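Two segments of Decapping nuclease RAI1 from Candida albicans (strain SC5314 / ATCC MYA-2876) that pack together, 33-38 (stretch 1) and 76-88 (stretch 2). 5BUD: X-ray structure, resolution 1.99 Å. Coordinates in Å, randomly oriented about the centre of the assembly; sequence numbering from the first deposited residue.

Stretch 1 33-38: KYVYDD
Stretch 2, residues 76-88: ADFNSLLKAIIKY

How do the two backbones lie against each other? Stretch 1 is extended, with Tyr34 and Val35 in strand conformation (phi/psi -81/150 and -130/130), and it turns at Tyr36 (-118/-19) before Asp37 extends again (-101/144). Stretch 2 becomes helical at Phe78, phi near -63 and psi near -42, and its backbone hydrogen bonds include Ala84 N to Ser80 O at 3.0 Å and Lys87 N to Lys83 O at 3.1 Å. Both chains advance in the same general direction: Tyr34 CA lies 6.8 Å from Ser80 CA, and Tyr36 CA lies 6.3 Å from Ala84 CA. Two residues of extended chain thus keep pace with one turn of helix. Tyr34 and Tyr36 point toward the helix, while Val35 between them is out of its reach.

What does the Tyr34 ring find at the start of the helix? With chi1 m (-67°) and chi2 -91°, the ring offers a face to Ser80, whose CB sits 3.5 Å from the centroid of the Tyr34 ring, only 12° off the normal, in a CH-pi contact. Ser80 is buried, and its short side chain lets helix and ring come this close. Its p rotamer (65°) turns the hydroxyl back toward the N-cap residue, Asp77: Ser80 OG lies 2.9 Å from Asp77 OD2 and 3.3 Å from Tyr34 CE1. Asp77 (phi/psi -110/97) has chi1 t (-175°) and chi2 17°, which brings its carboxylate close to the same ring, with OD2 3.2 Å from Tyr34 CE2.

Why does Tyr36 bury more surface than any other residue here? Its m rotamer (-51°), with chi2 94°, sends the ring along the helix, so that Tyr36 OH reaches 3.3 Å from Ser80 CB. Ser80 O lies near the ring plane, at its edge. Ala84 suits its place by being small: Tyr36 CD2 packs 3.8 Å from Ala84 CB, and Tyr36 CE2 comes 3.7 Å from Ala84 N. Over one face lies Lys83, chi1 t (175°), with CG 4.1 Å from the centroid of the Tyr36 ring and 24° off its normal, another CH-pi contact. Chi2 of 131° and chi4 of -99° are off the usual wells, chi3 is t, and Lys83 NZ ends 3.6 Å from Tyr36 CE1.

How is the far end closed? Lys87 points toward stretch 1 with chi1 to chi3 all t (-172°, 166°, 177°), an extended chain that a final m turn (-57°) finishes. Its methylenes pack against the tyrosine, CD of Lys87 being 3.8 Å from CB of Tyr36, while Lys87 NZ approaches Tyr36 O at 3.7 Å. Asp37 starts sideways, but chi1 m (-61°) and chi2 -75° bring its carboxylate nearer: OD1 is 3.2 Å from Lys87 CE and forms a long salt bridge, 3.8 Å, to Lys87 NZ. No hydrogen bond crosses the contact, which buries 395 Å² and rests mainly on the two tyrosine rings.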

# COMPACT_ATOMS: atom_id res chain seq x y z
N LYS A 33 -1.33 -12.31 14.49
CA LYS A 33 0.06 -12.55 14.87
C LYS A 33 0.88 -12.75 13.61
O LYS A 33 0.44 -13.43 12.69
CB LYS A 33 0.18 -13.79 15.75
CG LYS A 33 -0.98 -14.05 16.71
CD LYS A 33 -1.17 -12.99 17.80
CE LYS A 33 -1.92 -13.56 19.00
NZ LYS A 33 -2.13 -12.59 20.11
N TYR A 34 2.10 -12.21 13.60
CA TYR A 34 2.98 -12.31 12.44
C TYR A 34 3.70 -13.65 12.37
O TYR A 34 4.00 -14.28 13.39
CB TYR A 34 3.97 -11.15 12.42
CG TYR A 34 3.26 -9.85 12.18
CD1 TYR A 34 3.08 -9.38 10.88
CD2 TYR A 34 2.68 -9.14 13.22
CE1 TYR A 34 2.38 -8.21 10.65
CE2 TYR A 34 1.99 -7.97 13.00
CZ TYR A 34 1.84 -7.51 11.71
OH TYR A 34 1.15 -6.35 11.45
N VAL A 35 3.99 -14.06 11.14
CA VAL A 35 4.52 -15.37 10.82
C VAL A 35 5.73 -15.16 9.91
O VAL A 35 5.63 -14.45 8.93
CB VAL A 35 3.49 -16.17 10.02
CG1 VAL A 35 4.10 -17.45 9.48
CG2 VAL A 35 2.25 -16.44 10.87
N TYR A 36 6.87 -15.78 10.23
CA TYR A 36 8.11 -15.47 9.51
C TYR A 36 8.70 -16.66 8.75
O TYR A 36 9.49 -16.47 7.81
CB TYR A 36 9.15 -14.84 10.45
CG TYR A 36 8.60 -13.67 11.25
CD1 TYR A 36 8.08 -13.85 12.54
CD2 TYR A 36 8.63 -12.38 10.74
CE1 TYR A 36 7.58 -12.77 13.26
CE2 TYR A 36 8.12 -11.31 11.44
CZ TYR A 36 7.59 -11.50 12.70
OH TYR A 36 7.09 -10.39 13.37
N ASP A 37 8.28 -17.86 9.11
CA ASP A 37 8.73 -19.09 8.44
C ASP A 37 7.64 -19.56 7.47
O ASP A 37 6.45 -19.42 7.74
CB ASP A 37 9.00 -20.18 9.49
CG ASP A 37 10.09 -19.79 10.46
OD1 ASP A 37 11.28 -19.82 10.08
OD2 ASP A 37 9.76 -19.44 11.61
N ASP A 38 8.05 -20.12 6.35
CA ASP A 38 7.11 -20.56 5.31
C ASP A 38 5.91 -19.60 5.13
O ASP A 38 4.76 -20.02 5.15
CB ASP A 38 6.61 -21.98 5.60
CG ASP A 38 7.72 -22.93 5.99
OD1 ASP A 38 8.68 -23.07 5.21
OD2 ASP A 38 7.64 -23.54 7.08
N ALA A 76 0.40 0.07 10.11
CA ALA A 76 1.65 -0.53 9.68
C ALA A 76 2.56 -0.74 10.91
O ALA A 76 2.75 0.16 11.73
CB ALA A 76 2.34 0.30 8.62
N ASP A 77 3.13 -1.94 10.99
CA ASP A 77 3.82 -2.41 12.18
C ASP A 77 5.32 -2.51 11.96
O ASP A 77 5.81 -3.48 11.43
CB ASP A 77 3.27 -3.77 12.56
CG ASP A 77 3.84 -4.28 13.86
OD1 ASP A 77 4.39 -3.48 14.61
OD2 ASP A 77 3.74 -5.48 14.13
N PHE A 78 6.06 -1.50 12.37
CA PHE A 78 7.52 -1.58 12.21
C PHE A 78 8.20 -2.67 13.01
O PHE A 78 9.21 -3.24 12.56
CB PHE A 78 8.20 -0.22 12.42
CG PHE A 78 8.84 0.32 11.17
CD1 PHE A 78 10.03 -0.20 10.72
CD2 PHE A 78 8.26 1.34 10.46
CE1 PHE A 78 10.63 0.28 9.56
CE2 PHE A 78 8.86 1.84 9.32
CZ PHE A 78 10.04 1.31 8.87
N ASN A 79 7.69 -2.96 14.21
CA ASN A 79 8.24 -4.07 15.02
C ASN A 79 8.36 -5.33 14.21
O ASN A 79 9.44 -5.91 14.11
CB ASN A 79 7.36 -4.35 16.24
CG ASN A 79 8.01 -5.29 17.23
OD1 ASN A 79 7.96 -6.51 17.07
ND2 ASN A 79 8.61 -4.72 18.28
N SER A 80 7.25 -5.75 13.62
CA SER A 80 7.22 -7.00 12.86
C SER A 80 8.06 -6.91 11.60
O SER A 80 8.74 -7.86 11.25
CB SER A 80 5.78 -7.46 12.58
OG SER A 80 5.07 -6.57 11.74
N LEU A 81 8.08 -5.75 10.94
CA LEU A 81 8.89 -5.62 9.75
C LEU A 81 10.37 -5.76 10.13
O LEU A 81 11.10 -6.46 9.46
CB LEU A 81 8.62 -4.29 9.04
CG LEU A 81 9.55 -3.92 7.86
CD1 LEU A 81 9.57 -4.98 6.77
CD2 LEU A 81 9.14 -2.57 7.28
N LEU A 82 10.80 -5.10 11.20
CA LEU A 82 12.22 -5.22 11.62
C LEU A 82 12.59 -6.64 12.00
O LEU A 82 13.72 -7.07 11.75
CB LEU A 82 12.57 -4.26 12.76
CG LEU A 82 12.48 -2.78 12.41
CD1 LEU A 82 12.75 -1.95 13.65
CD2 LEU A 82 13.36 -2.36 11.21
N LYS A 83 11.64 -7.37 12.58
CA LYS A 83 11.90 -8.75 13.02
C LYS A 83 12.09 -9.63 11.82
O LYS A 83 12.98 -10.52 11.79
CB LYS A 83 10.77 -9.24 13.92
CG LYS A 83 10.88 -10.70 14.33
CD LYS A 83 10.69 -10.90 15.83
CE LYS A 83 10.81 -12.36 16.22
NZ LYS A 83 9.45 -12.94 16.37
N ALA A 84 11.26 -9.38 10.80
CA ALA A 84 11.39 -10.05 9.51
C ALA A 84 12.72 -9.71 8.88
O ALA A 84 13.41 -10.59 8.39
CB ALA A 84 10.24 -9.65 8.58
N ILE A 85 13.10 -8.43 8.91
CA ILE A 85 14.42 -7.98 8.39
C ILE A 85 15.62 -8.66 9.12
O ILE A 85 16.57 -9.08 8.48
CB ILE A 85 14.53 -6.44 8.43
CG1 ILE A 85 13.67 -5.82 7.30
CG2 ILE A 85 15.97 -5.99 8.28
CD1 ILE A 85 13.54 -4.30 7.33
N ILE A 86 15.56 -8.77 10.45
CA ILE A 86 16.64 -9.45 11.22
C ILE A 86 16.78 -10.91 10.76
O ILE A 86 17.87 -11.38 10.48
CB ILE A 86 16.38 -9.41 12.75
CG1 ILE A 86 16.45 -7.96 13.27
CG2 ILE A 86 17.40 -10.28 13.49
CD1 ILE A 86 15.72 -7.74 14.59
N LYS A 87 15.66 -11.61 10.63
CA LYS A 87 15.68 -12.98 10.10
C LYS A 87 16.36 -13.09 8.75
O LYS A 87 17.23 -13.97 8.54
CB LYS A 87 14.27 -13.53 10.01
CG LYS A 87 14.21 -15.01 9.66
CD LYS A 87 12.82 -15.58 9.92
CE LYS A 87 12.73 -17.04 9.51
NZ LYS A 87 13.08 -17.19 8.07
N TYR A 88 15.99 -12.20 7.81
CA TYR A 88 16.56 -12.23 6.47
C TYR A 88 18.02 -11.89 6.50
O TYR A 88 18.83 -12.56 5.88
CB TYR A 88 15.82 -11.24 5.54
CG TYR A 88 16.36 -11.16 4.12
CD1 TYR A 88 16.17 -12.20 3.20
CD2 TYR A 88 17.02 -10.02 3.67
CE1 TYR A 88 16.66 -12.11 1.90
CE2 TYR A 88 17.51 -9.92 2.37
CZ TYR A 88 17.33 -10.97 1.50
OH TYR A 88 17.82 -10.84 0.22